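Long-range contacts in protein Niban 2 (Homo sapiens, PDB 7CTP), which may help to suppress apoptosis and may promote invasion by melanoma cells, and carries a pleckstrin homology (PH) domain: residues A[91-96]-A[188-193]; A[121-127]-A[158-163]; A[348-353]-A[407-413]; A[359-363]-A[400-404]; A[393-397]-A[437-441]. One frame throughout, in Å; residues are numbered along the deposited sequence.

Interaction 1 (A[91-96]-A[188-193])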
# COMPACT_ATOMS: atom_id res chain seq x y z
N VAL A 91 14.97 -12.62 7.70
CA VAL A 91 14.00 -11.54 7.66
C VAL A 91 13.99 -10.82 9.00
O VAL A 91 13.43 -11.35 9.98
CB VAL A 91 12.59 -12.05 7.31
CG1 VAL A 91 11.59 -10.90 7.39
CG2 VAL A 91 12.59 -12.67 5.91
N PRO A 92 14.57 -9.63 9.11
CA PRO A 92 14.57 -8.91 10.39
C PRO A 92 13.21 -8.37 10.78
O PRO A 92 12.22 -8.51 10.05
CB PRO A 92 15.56 -7.76 10.15
CG PRO A 92 16.28 -8.09 8.88
CD PRO A 92 15.33 -8.91 8.07
N HIS A 93 13.16 -7.71 11.94
CA HIS A 93 11.93 -7.13 12.47
C HIS A 93 11.22 -6.22 11.48
O HIS A 93 10.00 -6.04 11.55
CB HIS A 93 12.23 -6.33 13.74
CG HIS A 93 13.11 -5.14 13.49
ND1 HIS A 93 12.61 -3.86 13.37
CD2 HIS A 93 14.45 -5.04 13.30
CE1 HIS A 93 13.61 -3.02 13.12
NE2 HIS A 93 14.73 -3.72 13.08
N ASN A 94 11.97 -5.59 10.57
CA ASN A 94 11.39 -4.62 9.65
C ASN A 94 11.11 -5.20 8.27
O ASN A 94 10.85 -4.44 7.33
CB ASN A 94 12.30 -3.40 9.52
CG ASN A 94 13.68 -3.73 8.98
OD1 ASN A 94 13.95 -4.85 8.54
ND2 ASN A 94 14.57 -2.74 9.01
N TYR A 95 11.16 -6.53 8.12
CA TYR A 95 10.69 -7.23 6.92
C TYR A 95 11.56 -6.97 5.69
O TYR A 95 11.10 -7.14 4.56
CB TYR A 95 9.22 -6.91 6.63
CG TYR A 95 8.27 -7.70 7.49
CD1 TYR A 95 8.03 -9.05 7.25
CD2 TYR A 95 7.60 -7.09 8.56
CE1 TYR A 95 7.15 -9.78 8.04
CE2 TYR A 95 6.72 -7.81 9.35
CZ TYR A 95 6.51 -9.15 9.09
OH TYR A 95 5.63 -9.87 9.88
N GLY A 96 12.80 -6.55 5.89
CA GLY A 96 13.77 -6.68 4.83
C GLY A 96 14.11 -8.14 4.59
O GLY A 96 13.84 -9.01 5.41
N ASP A 188 4.47 -11.71 3.24
CA ASP A 188 4.40 -10.77 4.35
C ASP A 188 5.38 -9.62 4.17
O ASP A 188 5.06 -8.46 4.47
CB ASP A 188 4.69 -11.47 5.69
CG ASP A 188 3.59 -12.43 6.13
OD1 ASP A 188 2.57 -12.56 5.42
OD2 ASP A 188 3.77 -13.06 7.20
N CYS A 189 6.60 -9.93 3.72
CA CYS A 189 7.60 -8.89 3.44
C CYS A 189 7.08 -7.88 2.43
O CYS A 189 7.20 -6.66 2.62
CB CYS A 189 8.89 -9.53 2.90
SG CYS A 189 9.88 -10.43 4.13
N ILE A 190 6.54 -8.37 1.31
CA ILE A 190 6.04 -7.49 0.26
C ILE A 190 4.91 -6.62 0.78
O ILE A 190 4.87 -5.40 0.55
CB ILE A 190 5.59 -8.31 -0.96
CG1 ILE A 190 6.80 -8.98 -1.63
CG2 ILE A 190 4.82 -7.42 -1.93
CD1 ILE A 190 6.40 -10.08 -2.62
N ARG A 191 3.96 -7.23 1.49
CA ARG A 191 2.82 -6.48 2.01
C ARG A 191 3.29 -5.40 2.97
O ARG A 191 2.80 -4.26 2.94
CB ARG A 191 1.85 -7.43 2.71
CG ARG A 191 0.56 -6.80 3.23
CD ARG A 191 -0.23 -7.82 4.07
NE ARG A 191 -0.56 -9.03 3.31
CZ ARG A 191 0.01 -10.21 3.51
NH1 ARG A 191 -0.35 -11.24 2.75
NH2 ARG A 191 0.94 -10.36 4.44
N HIS A 192 4.27 -5.73 3.82
CA HIS A 192 4.78 -4.78 4.80
C HIS A 192 5.50 -3.62 4.11
O HIS A 192 5.25 -2.45 4.43
CB HIS A 192 5.70 -5.50 5.79
CG HIS A 192 6.20 -4.63 6.91
ND1 HIS A 192 5.50 -4.47 8.08
CD2 HIS A 192 7.31 -3.86 7.01
CE1 HIS A 192 6.16 -3.63 8.87
NE2 HIS A 192 7.27 -3.26 8.25
N CYS A 193 6.39 -3.94 3.17
CA CYS A 193 7.12 -2.88 2.46
C CYS A 193 6.21 -2.05 1.56
O CYS A 193 6.48 -0.86 1.36
CB CYS A 193 8.28 -3.48 1.65
SG CYS A 193 9.57 -4.27 2.67
O HOH W 1 5.22 -12.45 9.39
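Val91, the last residue of strand 84-91, meets helix 176-194 through its branched end: CG1 lies 3.7 Å from SG of Cys189, an apolar match of methyl and sulfur in a buried spot. A type I beta turn from Pro92 to Tyr95 then reverses the chain, closed by the bond from Tyr95 N to Pro92 O. Asn94 meets the helix by its backbone, with O set 3.6 Å from CD2 of His192. Tyr95 carries most of the contact. The side chains of Tyr95 and His192 cross at about a right angle, while their rings meet obliquely, the planes 37° apart, and CD2 of Tyr95 sits over one face of the imidazole, 3.3 Å from CG of His192. The histidine can offer this face because its CG is anti to the backbone N (chi1 -175°), while ND1 is hydrogen-bonded to Arg437. Cys189 SG lies at the tyrosine edge, in the ring plane, 5.2 Å from the centroid of the Tyr95 ring. The phenol OH donates to a water, 2.7 Å away, that in turn donates to OD2 of Asp188, so a buried carboxylate is reached without direct contact; its OD1 forms a salt bridge with NH2 of Arg191. The arrangement belongs to the PH fold, in which a C-terminal helix packs against the beta-sheet and here also against the loop joining two of its strands.

Interaction 2 (A[121-127]-A[158-163])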
# COMPACT_ATOMS: atom_id res chain seq x y z
N TYR A 121 7.14 -5.89 -5.49
CA TYR A 121 7.49 -7.19 -6.03
C TYR A 121 6.28 -8.12 -6.05
O TYR A 121 5.28 -7.89 -5.36
CB TYR A 121 8.63 -7.84 -5.22
CG TYR A 121 10.00 -7.37 -5.64
CD1 TYR A 121 10.53 -6.17 -5.18
CD2 TYR A 121 10.78 -8.13 -6.52
CE1 TYR A 121 11.79 -5.72 -5.57
CE2 TYR A 121 12.05 -7.69 -6.91
CZ TYR A 121 12.54 -6.50 -6.44
OH TYR A 121 13.79 -6.06 -6.84
N LYS A 122 6.39 -9.17 -6.88
CA LYS A 122 5.43 -10.27 -6.94
C LYS A 122 6.22 -11.57 -6.86
O LYS A 122 7.35 -11.64 -7.34
CB LYS A 122 4.62 -10.26 -8.24
CG LYS A 122 3.84 -8.99 -8.50
CD LYS A 122 2.59 -8.91 -7.62
CE LYS A 122 1.59 -7.89 -8.16
NZ LYS A 122 1.70 -6.57 -7.46
N ILE A 123 5.61 -12.62 -6.28
CA ILE A 123 6.25 -13.92 -6.14
C ILE A 123 5.72 -14.88 -7.19
O ILE A 123 4.50 -14.98 -7.38
CB ILE A 123 6.03 -14.52 -4.74
CG1 ILE A 123 6.64 -13.63 -3.66
CG2 ILE A 123 6.63 -15.93 -4.66
CD1 ILE A 123 6.01 -13.86 -2.29
N LEU A 124 6.63 -15.59 -7.87
CA LEU A 124 6.27 -16.67 -8.78
C LEU A 124 6.84 -17.97 -8.23
O LEU A 124 7.95 -18.00 -7.69
CB LEU A 124 6.84 -16.43 -10.19
CG LEU A 124 6.38 -15.26 -11.06
CD1 LEU A 124 4.87 -15.16 -11.12
CD2 LEU A 124 6.99 -13.94 -10.57
N THR A 125 6.08 -19.06 -8.36
CA THR A 125 6.55 -20.35 -7.86
C THR A 125 6.87 -21.34 -8.98
O THR A 125 6.93 -22.55 -8.73
CB THR A 125 5.53 -20.98 -6.90
OG1 THR A 125 4.26 -21.05 -7.55
CG2 THR A 125 5.38 -20.14 -5.66
N SER A 126 7.06 -20.85 -10.21
CA SER A 126 7.54 -21.72 -11.27
C SER A 126 8.31 -20.88 -12.27
O SER A 126 8.00 -19.69 -12.49
CB SER A 126 6.39 -22.48 -11.94
OG SER A 126 5.88 -21.82 -13.08
N VAL A 127 9.33 -21.49 -12.86
CA VAL A 127 10.13 -20.79 -13.86
C VAL A 127 9.26 -20.41 -15.05
O VAL A 127 9.39 -19.32 -15.62
CB VAL A 127 11.34 -21.63 -14.28
CG1 VAL A 127 12.06 -20.96 -15.44
CG2 VAL A 127 12.30 -21.81 -13.11
N PRO A 158 11.11 -23.67 -6.88
CA PRO A 158 11.66 -22.32 -6.99
C PRO A 158 10.73 -21.29 -6.36
O PRO A 158 9.54 -21.53 -6.15
CB PRO A 158 11.76 -22.11 -8.51
CG PRO A 158 10.58 -22.89 -9.03
CD PRO A 158 10.37 -24.07 -8.10
N LEU A 159 11.32 -20.13 -6.04
CA LEU A 159 10.60 -18.93 -5.63
C LEU A 159 11.31 -17.76 -6.29
O LEU A 159 12.49 -17.54 -6.03
CB LEU A 159 10.59 -18.76 -4.11
CG LEU A 159 9.29 -18.47 -3.37
CD1 LEU A 159 8.21 -19.42 -3.82
CD2 LEU A 159 9.50 -18.59 -1.87
N ILE A 160 10.60 -17.03 -7.15
CA ILE A 160 11.19 -15.95 -7.93
C ILE A 160 10.51 -14.64 -7.54
O ILE A 160 9.28 -14.58 -7.44
CB ILE A 160 11.06 -16.21 -9.44
CG1 ILE A 160 11.91 -17.42 -9.83
CG2 ILE A 160 11.49 -14.97 -10.24
CD1 ILE A 160 11.52 -18.03 -11.16
N LEU A 161 11.32 -13.61 -7.31
CA LEU A 161 10.82 -12.28 -7.00
C LEU A 161 10.95 -11.41 -8.25
O LEU A 161 12.07 -11.15 -8.71
CB LEU A 161 11.61 -11.66 -5.85
CG LEU A 161 11.55 -12.38 -4.51
CD1 LEU A 161 12.27 -11.54 -3.45
CD2 LEU A 161 10.12 -12.64 -4.11
N TRP A 162 9.82 -10.94 -8.77
CA TRP A 162 9.75 -10.09 -9.95
C TRP A 162 9.30 -8.69 -9.55
O TRP A 162 8.48 -8.53 -8.65
CB TRP A 162 8.77 -10.68 -10.97
CG TRP A 162 8.45 -9.80 -12.16
CD1 TRP A 162 9.05 -9.82 -13.38
CD2 TRP A 162 7.43 -8.81 -12.23
NE1 TRP A 162 8.48 -8.90 -14.22
CE2 TRP A 162 7.47 -8.26 -13.53
CE3 TRP A 162 6.48 -8.33 -11.33
CZ2 TRP A 162 6.60 -7.25 -13.95
CZ3 TRP A 162 5.61 -7.33 -11.74
CH2 TRP A 162 5.68 -6.80 -13.04
N HIS A 163 9.83 -7.68 -10.24
CA HIS A 163 9.45 -6.28 -10.07
C HIS A 163 9.42 -5.67 -11.46
O HIS A 163 10.22 -6.05 -12.32
CB HIS A 163 10.48 -5.56 -9.16
CG HIS A 163 10.12 -4.16 -8.77
ND1 HIS A 163 10.21 -3.09 -9.64
CD2 HIS A 163 9.75 -3.64 -7.57
CE1 HIS A 163 9.88 -1.98 -9.00
NE2 HIS A 163 9.60 -2.28 -7.75
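Tyr121 lays one ring face over CB of His163, 3.5 Å from the centroid of the Tyr121 ring and 13° off its normal, a CH-pi contact almost centred on the ring. With CG of His163 anti to its backbone N (chi1 -173°), the two rings meet obliquely; the phenol OH is hydrogen-bonded to Arg167 O. Without the phenol, as with an alanine in place of Tyr121, the methylene of His163 would probably lose its aromatic cover and Arg167 O this donor. The chains run antiparallel: Lys122 pairs with Trp162 and Leu124 with Ile160 as hydrogen-bonded pairs, Ile123 with Leu161 as a non-hydrogen-bonded pair; the bond from Trp162 N to Lys122 O is nearly straight at 176°. On one face, CG of Lys122 touches the indole edge and CD2 of Leu124 packs 3.7 Å from CB of Trp162. Beta-branched Ile123 suits the other face: CG1 lies 3.6 Å from CD2 of Leu161 while CG2 reaches Leu159. CG2 of Thr125 presses on CD1 of Leu159, at 3.5 Å. Strand 122-124 is an outermost strand of the PH-domain sheet, beside strand 157-162. Helix 176-194 covers the Ile123 face through Leu186 and Ile190, whereas helix 127-134 packs beside Leu124, Ile160 and Trp162.

Interaction 3 (A[348-353]-A[407-413])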
# COMPACT_ATOMS: atom_id res chain seq x y z
N ALA A 348 -18.83 -7.65 -4.52
CA ALA A 348 -17.57 -8.32 -4.82
C ALA A 348 -16.52 -8.03 -3.75
O ALA A 348 -15.70 -8.90 -3.42
CB ALA A 348 -17.05 -7.90 -6.19
N LEU A 349 -16.53 -6.82 -3.20
CA LEU A 349 -15.54 -6.45 -2.20
C LEU A 349 -15.93 -6.95 -0.81
O LEU A 349 -15.06 -7.30 -0.01
CB LEU A 349 -15.39 -4.93 -2.16
CG LEU A 349 -14.19 -4.38 -1.42
CD1 LEU A 349 -12.90 -4.74 -2.13
CD2 LEU A 349 -14.34 -2.88 -1.29
N MET A 350 -17.22 -6.97 -0.53
CA MET A 350 -17.69 -7.21 0.83
C MET A 350 -17.44 -8.64 1.27
O MET A 350 -17.04 -8.89 2.41
CB MET A 350 -19.17 -6.89 0.91
CG MET A 350 -20.11 -7.72 0.10
SD MET A 350 -21.73 -7.99 0.85
CE MET A 350 -21.34 -9.27 2.04
N VAL A 351 -17.70 -9.59 0.38
CA VAL A 351 -17.73 -11.00 0.74
C VAL A 351 -16.35 -11.45 1.21
O VAL A 351 -16.23 -11.90 2.36
CB VAL A 351 -18.27 -11.85 -0.42
CG1 VAL A 351 -18.17 -13.33 -0.09
CG2 VAL A 351 -19.71 -11.47 -0.71
N PRO A 352 -15.28 -11.33 0.41
CA PRO A 352 -13.98 -11.79 0.92
C PRO A 352 -13.48 -10.97 2.09
O PRO A 352 -12.90 -11.52 3.03
CB PRO A 352 -13.06 -11.67 -0.30
CG PRO A 352 -13.70 -10.61 -1.13
CD PRO A 352 -15.16 -10.82 -0.97
N THR A 353 -13.70 -9.65 2.07
CA THR A 353 -13.24 -8.79 3.15
C THR A 353 -13.86 -9.20 4.48
O THR A 353 -13.18 -9.28 5.50
CB THR A 353 -13.58 -7.32 2.86
OG1 THR A 353 -12.99 -6.92 1.62
CG2 THR A 353 -13.04 -6.43 3.99
N LYS A 407 -8.34 -15.21 2.63
CA LYS A 407 -9.73 -14.91 2.30
C LYS A 407 -9.84 -13.88 1.19
O LYS A 407 -10.85 -13.85 0.47
CB LYS A 407 -10.49 -14.44 3.54
CG LYS A 407 -10.56 -15.45 4.67
CD LYS A 407 -11.27 -16.74 4.24
CE LYS A 407 -11.57 -17.61 5.46
NZ LYS A 407 -11.85 -19.03 5.07
N MET A 408 -8.82 -13.04 1.01
CA MET A 408 -8.89 -12.00 -0.02
C MET A 408 -8.52 -12.50 -1.40
O MET A 408 -8.78 -11.79 -2.38
CB MET A 408 -7.98 -10.82 0.33
CG MET A 408 -8.38 -10.05 1.57
SD MET A 408 -10.11 -9.55 1.60
CE MET A 408 -10.25 -8.61 0.08
N GLU A 409 -7.92 -13.68 -1.53
CA GLU A 409 -7.42 -14.05 -2.85
C GLU A 409 -8.53 -14.41 -3.82
O GLU A 409 -8.27 -14.47 -5.03
CB GLU A 409 -6.39 -15.18 -2.74
CG GLU A 409 -5.05 -14.64 -2.23
CD GLU A 409 -4.30 -15.61 -1.36
OE1 GLU A 409 -3.65 -15.15 -0.40
OE2 GLU A 409 -4.32 -16.82 -1.65
N SER A 410 -9.76 -14.60 -3.35
CA SER A 410 -10.89 -14.77 -4.25
C SER A 410 -11.46 -13.45 -4.75
O SER A 410 -12.41 -13.46 -5.54
CB SER A 410 -11.98 -15.61 -3.58
OG SER A 410 -12.52 -14.95 -2.45
N LEU A 411 -10.92 -12.31 -4.31
CA LEU A 411 -11.45 -11.02 -4.74
C LEU A 411 -11.26 -10.84 -6.23
O LEU A 411 -10.17 -11.05 -6.76
CB LEU A 411 -10.76 -9.88 -4.00
CG LEU A 411 -11.16 -8.49 -4.50
CD1 LEU A 411 -12.65 -8.26 -4.29
CD2 LEU A 411 -10.34 -7.39 -3.84
N ARG A 412 -12.34 -10.45 -6.91
CA ARG A 412 -12.28 -10.05 -8.32
C ARG A 412 -13.23 -8.88 -8.53
O ARG A 412 -14.44 -9.02 -8.32
CB ARG A 412 -12.63 -11.22 -9.25
CG ARG A 412 -11.57 -12.32 -9.25
CD ARG A 412 -11.84 -13.40 -10.29
NE ARG A 412 -11.62 -12.94 -11.66
CZ ARG A 412 -12.58 -12.51 -12.47
NH1 ARG A 412 -13.84 -12.50 -12.05
NH2 ARG A 412 -12.29 -12.11 -13.70
N LEU A 413 -12.68 -7.73 -8.92
CA LEU A 413 -13.45 -6.49 -9.07
C LEU A 413 -13.50 -6.09 -10.53
O LEU A 413 -12.47 -6.12 -11.22
CB LEU A 413 -12.82 -5.35 -8.25
CG LEU A 413 -12.87 -5.39 -6.73
CD1 LEU A 413 -11.91 -4.37 -6.14
CD2 LEU A 413 -14.29 -5.15 -6.22
O HOH W 2 -14.92 -10.92 -5.08
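The segment 348-353 is part of the long helix 342-378, kinked at Pro352, whose ring nitrogen has no hydrogen to give to the turn before; facing it, 407-409 turn helically but lack a helix's repeating hydrogen bonds, and the chain then opens out. CA of Pro352 comes within 5.2 Å of CA of Met408, and CB of Pro352 lies 3.2 Å from the carbonyl O of Lys407. A compact ring allows this close approach of two backbones. The contact thus joins the kink of a long helix to the connection that follows helix 402-405 in the helical part of the molecule. Met408 is bent at chi2 and chi3 (-51° and -56°), which curls its thioether back against Thr353: SD meets the backbone of Thr353 and CE lies 3.6 Å from OG1 of that threonine. This hydroxyl donates to Leu349 O over 2.7 Å, holding the turn where the backbone bond from Thr353 N is weak. A valine in place of Thr353 would probably leave Leu349 O with that weak bond as its remaining tie to this residue. CD1 of Leu411 lies against the carbonyl O of Ala348, at 3.2 Å, and its CD2 lies 4.1 Å from CD1 of Leu349. Small Ala348 sets CB against Leu413 CD2, and a water bridges Ala348 O to Arg412 N.

Interaction 4 (A[359-363]-A[400-404])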
# COMPACT_ATOMS: atom_id res chain seq x y z
N GLU A 359 -12.36 -14.32 10.03
CA GLU A 359 -11.27 -15.27 10.27
C GLU A 359 -10.28 -14.71 11.29
O GLU A 359 -9.78 -15.46 12.14
CB GLU A 359 -10.58 -15.63 8.96
CG GLU A 359 -9.44 -16.66 9.10
CD GLU A 359 -9.92 -18.08 9.40
OE1 GLU A 359 -9.06 -18.94 9.68
OE2 GLU A 359 -11.14 -18.34 9.35
N VAL A 360 -9.98 -13.41 11.23
CA VAL A 360 -9.14 -12.80 12.26
C VAL A 360 -9.75 -13.02 13.64
O VAL A 360 -9.06 -13.40 14.60
CB VAL A 360 -8.95 -11.30 11.98
CG1 VAL A 360 -8.34 -10.60 13.21
CG2 VAL A 360 -8.08 -11.11 10.74
N ARG A 361 -11.06 -12.80 13.76
CA ARG A 361 -11.77 -13.01 15.01
C ARG A 361 -11.63 -14.46 15.48
O ARG A 361 -11.34 -14.73 16.65
CB ARG A 361 -13.24 -12.64 14.83
CG ARG A 361 -14.07 -12.49 16.12
CD ARG A 361 -15.55 -12.53 15.78
NE ARG A 361 -16.40 -11.99 16.84
CZ ARG A 361 -16.89 -12.70 17.85
NH1 ARG A 361 -16.60 -13.99 17.95
NH2 ARG A 361 -17.67 -12.12 18.76
N ASP A 362 -11.80 -15.41 14.55
CA ASP A 362 -11.73 -16.82 14.92
C ASP A 362 -10.33 -17.21 15.34
O ASP A 362 -10.15 -17.98 16.30
CB ASP A 362 -12.21 -17.68 13.75
CG ASP A 362 -13.68 -17.46 13.43
OD1 ASP A 362 -14.37 -16.78 14.22
OD2 ASP A 362 -14.14 -17.97 12.38
N VAL A 363 -9.31 -16.68 14.66
CA VAL A 363 -7.93 -17.00 15.03
C VAL A 363 -7.61 -16.40 16.39
O VAL A 363 -6.94 -17.03 17.22
CB VAL A 363 -6.96 -16.49 13.94
CG1 VAL A 363 -5.53 -16.51 14.46
CG2 VAL A 363 -7.07 -17.38 12.69
N LYS A 400 0.05 -18.18 11.35
CA LYS A 400 -1.29 -18.11 11.91
C LYS A 400 -2.16 -17.06 11.22
O LYS A 400 -3.38 -17.21 11.17
CB LYS A 400 -1.21 -17.87 13.42
CG LYS A 400 -0.67 -19.10 14.17
CD LYS A 400 -0.58 -18.88 15.68
CE LYS A 400 -0.05 -20.14 16.38
NZ LYS A 400 0.15 -19.92 17.85
N MET A 401 -1.55 -16.00 10.68
CA MET A 401 -2.33 -15.00 9.97
C MET A 401 -2.68 -15.41 8.54
O MET A 401 -3.54 -14.76 7.93
CB MET A 401 -1.57 -13.67 9.93
CG MET A 401 -1.50 -12.96 11.29
SD MET A 401 -3.10 -12.41 11.87
CE MET A 401 -3.61 -11.32 10.54
N GLN A 402 -2.06 -16.46 8.01
CA GLN A 402 -2.21 -16.74 6.58
C GLN A 402 -3.64 -17.10 6.20
O GLN A 402 -4.11 -16.73 5.12
CB GLN A 402 -1.25 -17.85 6.15
CG GLN A 402 0.21 -17.47 6.25
CD GLN A 402 0.51 -16.10 5.65
OE1 GLN A 402 -0.12 -15.68 4.67
NE2 GLN A 402 1.47 -15.39 6.24
N SER A 403 -4.35 -17.81 7.08
CA SER A 403 -5.73 -18.18 6.77
C SER A 403 -6.63 -16.96 6.69
O SER A 403 -7.65 -16.98 5.98
CB SER A 403 -6.26 -19.18 7.79
OG SER A 403 -6.45 -18.57 9.06
N CYS A 404 -6.28 -15.87 7.39
CA CYS A 404 -7.03 -14.63 7.26
C CYS A 404 -6.74 -13.96 5.93
O CYS A 404 -7.66 -13.57 5.20
CB CYS A 404 -6.69 -13.67 8.41
SG CYS A 404 -6.66 -14.41 10.06
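Ser403 OG donates to OE1 of Glu359 over 2.7 Å, meeting the carboxylate on its anti side and 16° out of its plane. The glutamate gets there by a bend: CG is anti to the backbone N (chi1 -178°), but chi2 of 72° turns the carboxylate aside to the serine. A short hydroxyl suits this place, since the two backbones draw close here, with CA of Glu359 5.2 Å from CA of Cys404. The same bend lays the aliphatic part of the glutamate against the cysteine, CG of Glu359 being 3.7 Å from SG of Cys404. That sulfur is the apolar centre of the contact. CG2 of Val360 approaches it to 3.7 Å and CG2 of Val363 to 4.0 Å from the same SG, so residues one turn apart on the helix enclose it; a slim thiol fits between the two branched valines. CG1 of Val363 rests near the carbonyl O of Lys400, whose amine forms a salt bridge with Glu367. Around this pairing of helix 342-378 with the short helix 402-405, helix 422-455 brings Met440 onto Val360, Val363 and Met401. Tyr479 of helix 464-511 also packs on Val360, while Gln402 touches helix 176-194 of the PH domain.

Interaction 5 (A[393-397]-A[437-441])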
# COMPACT_ATOMS: atom_id res chain seq x y z
N ARG A 393 2.41 -11.17 19.73
CA ARG A 393 2.97 -11.13 18.38
C ARG A 393 2.07 -11.77 17.33
O ARG A 393 2.51 -11.94 16.18
CB ARG A 393 4.33 -11.83 18.37
CG ARG A 393 5.25 -11.32 19.43
CD ARG A 393 6.68 -11.76 19.20
NE ARG A 393 7.58 -10.86 19.92
CZ ARG A 393 8.26 -9.88 19.35
NH1 ARG A 393 8.17 -9.67 18.03
NH2 ARG A 393 9.03 -9.10 20.09
N LEU A 394 0.84 -12.13 17.71
CA LEU A 394 -0.03 -12.91 16.83
C LEU A 394 -0.24 -12.23 15.48
O LEU A 394 -0.25 -12.89 14.43
CB LEU A 394 -1.37 -13.16 17.52
CG LEU A 394 -2.46 -13.88 16.73
CD1 LEU A 394 -1.95 -15.22 16.23
CD2 LEU A 394 -3.69 -14.06 17.60
N ALA A 395 -0.40 -10.91 15.48
CA ALA A 395 -0.72 -10.23 14.22
C ALA A 395 0.40 -10.36 13.19
O ALA A 395 0.16 -10.12 12.00
CB ALA A 395 -1.03 -8.76 14.46
N TYR A 396 1.60 -10.74 13.62
CA TYR A 396 2.74 -10.89 12.72
C TYR A 396 3.19 -12.34 12.57
O TYR A 396 4.27 -12.59 12.02
CB TYR A 396 3.90 -10.03 13.21
CG TYR A 396 3.51 -8.58 13.34
CD1 TYR A 396 3.57 -7.73 12.23
CD2 TYR A 396 3.01 -8.06 14.53
CE1 TYR A 396 3.18 -6.42 12.32
CE2 TYR A 396 2.62 -6.74 14.63
CZ TYR A 396 2.71 -5.92 13.52
OH TYR A 396 2.32 -4.61 13.60
N HIS A 397 2.40 -13.29 13.06
CA HIS A 397 2.79 -14.69 13.00
C HIS A 397 2.78 -15.14 11.54
O HIS A 397 1.74 -15.04 10.88
CB HIS A 397 1.85 -15.56 13.83
CG HIS A 397 2.41 -16.91 14.15
ND1 HIS A 397 2.46 -17.93 13.23
CD2 HIS A 397 2.94 -17.40 15.30
CE1 HIS A 397 3.00 -19.00 13.79
NE2 HIS A 397 3.30 -18.71 15.05
N ARG A 437 -4.35 -7.06 9.64
CA ARG A 437 -3.20 -7.11 10.55
C ARG A 437 -3.36 -6.09 11.67
O ARG A 437 -3.11 -6.39 12.84
CB ARG A 437 -1.91 -6.86 9.77
CG ARG A 437 -0.64 -7.17 10.56
CD ARG A 437 0.61 -6.98 9.70
NE ARG A 437 0.86 -5.56 9.42
CZ ARG A 437 2.00 -5.10 8.91
NH1 ARG A 437 2.99 -5.94 8.64
NH2 ARG A 437 2.15 -3.80 8.68
N GLU A 438 -3.79 -4.88 11.32
CA GLU A 438 -4.01 -3.84 12.32
C GLU A 438 -5.04 -4.27 13.35
O GLU A 438 -4.84 -4.14 14.56
CB GLU A 438 -4.43 -2.54 11.64
CG GLU A 438 -3.33 -1.91 10.80
CD GLU A 438 -3.83 -0.82 9.87
OE1 GLU A 438 -2.98 -0.03 9.39
OE2 GLU A 438 -5.05 -0.76 9.60
N GLN A 439 -6.17 -4.81 12.88
CA GLN A 439 -7.24 -5.16 13.81
C GLN A 439 -6.86 -6.34 14.69
O GLN A 439 -7.26 -6.40 15.87
CB GLN A 439 -8.53 -5.43 13.06
CG GLN A 439 -9.14 -4.18 12.43
CD GLN A 439 -9.11 -2.98 13.38
OE1 GLN A 439 -9.71 -3.02 14.46
NE2 GLN A 439 -8.43 -1.92 12.97
N MET A 440 -6.06 -7.27 14.17
CA MET A 440 -5.55 -8.35 15.02
C MET A 440 -4.60 -7.80 16.07
O MET A 440 -4.68 -8.18 17.24
CB MET A 440 -4.87 -9.42 14.17
CG MET A 440 -4.24 -10.54 14.99
SD MET A 440 -5.49 -11.56 15.81
CE MET A 440 -5.64 -12.87 14.61
N ASP A 441 -3.69 -6.91 15.67
CA ASP A 441 -2.76 -6.33 16.64
C ASP A 441 -3.52 -5.55 17.71
O ASP A 441 -3.18 -5.62 18.90
CB ASP A 441 -1.74 -5.43 15.95
CG ASP A 441 -0.55 -5.09 16.85
OD1 ASP A 441 0.04 -6.02 17.44
OD2 ASP A 441 -0.20 -3.89 16.95
O HOH W 3 0.65 -8.76 17.29
O HOH W 4 2.21 -3.48 15.92
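This is a buried loop-to-helix contact: the connection between helices 384-391 and 402-405, with a short 3-10 segment at 394-395, packs on the long helix 422-455 of the helical part of the fold. Ala395 lies at the centre, where its lone methyl permits a near approach: CB is 3.5 Å from Asp441 N and 3.7 Å from CG of Met440. Flexible Met440 bends at chi2 (68°) to carry its sulfur to Leu394, with SD 3.6 Å from CD2 of that leucine. The side chains of Tyr396 and Arg437 cross at about a right angle, with ring and guanidinium planes 52° apart. The ring edge is directed at the arginine, CE1 of Tyr396 standing over one face of the guanidinium, whose NH1 is hydrogen-bonded to His192 of the PH domain. Asp441, in a salt bridge with Arg60, is held by two waters: one donates to OD1 and accepts from Ala395 N, and the other donates to OD2 and lies 2.6 Å from OH of Tyr396.

How the interactions relate
Interactions 1 and 2 both lie in the PH domain, their centres 16 Å apart, with 2 nested along the chain inside the loop closed by 1; Ile190 of helix 176-194 packs on Tyr121 and Ile123. Interactions 3, 4 and 5 follow in the helical part. Interactions 3 and 4 share helix 342-378, 4 being nested within 3, while the segments of 5 alternate with those of both. Interactions 4 and 5 are neighbours, 9 Å between centres, meeting through Met401 and Met440. The PH domain is joined to the helices by Asp188 with Gln402 and His192 with Arg437, contacts consistent with the PH domain being packed closely against the helical part rather than standing apart.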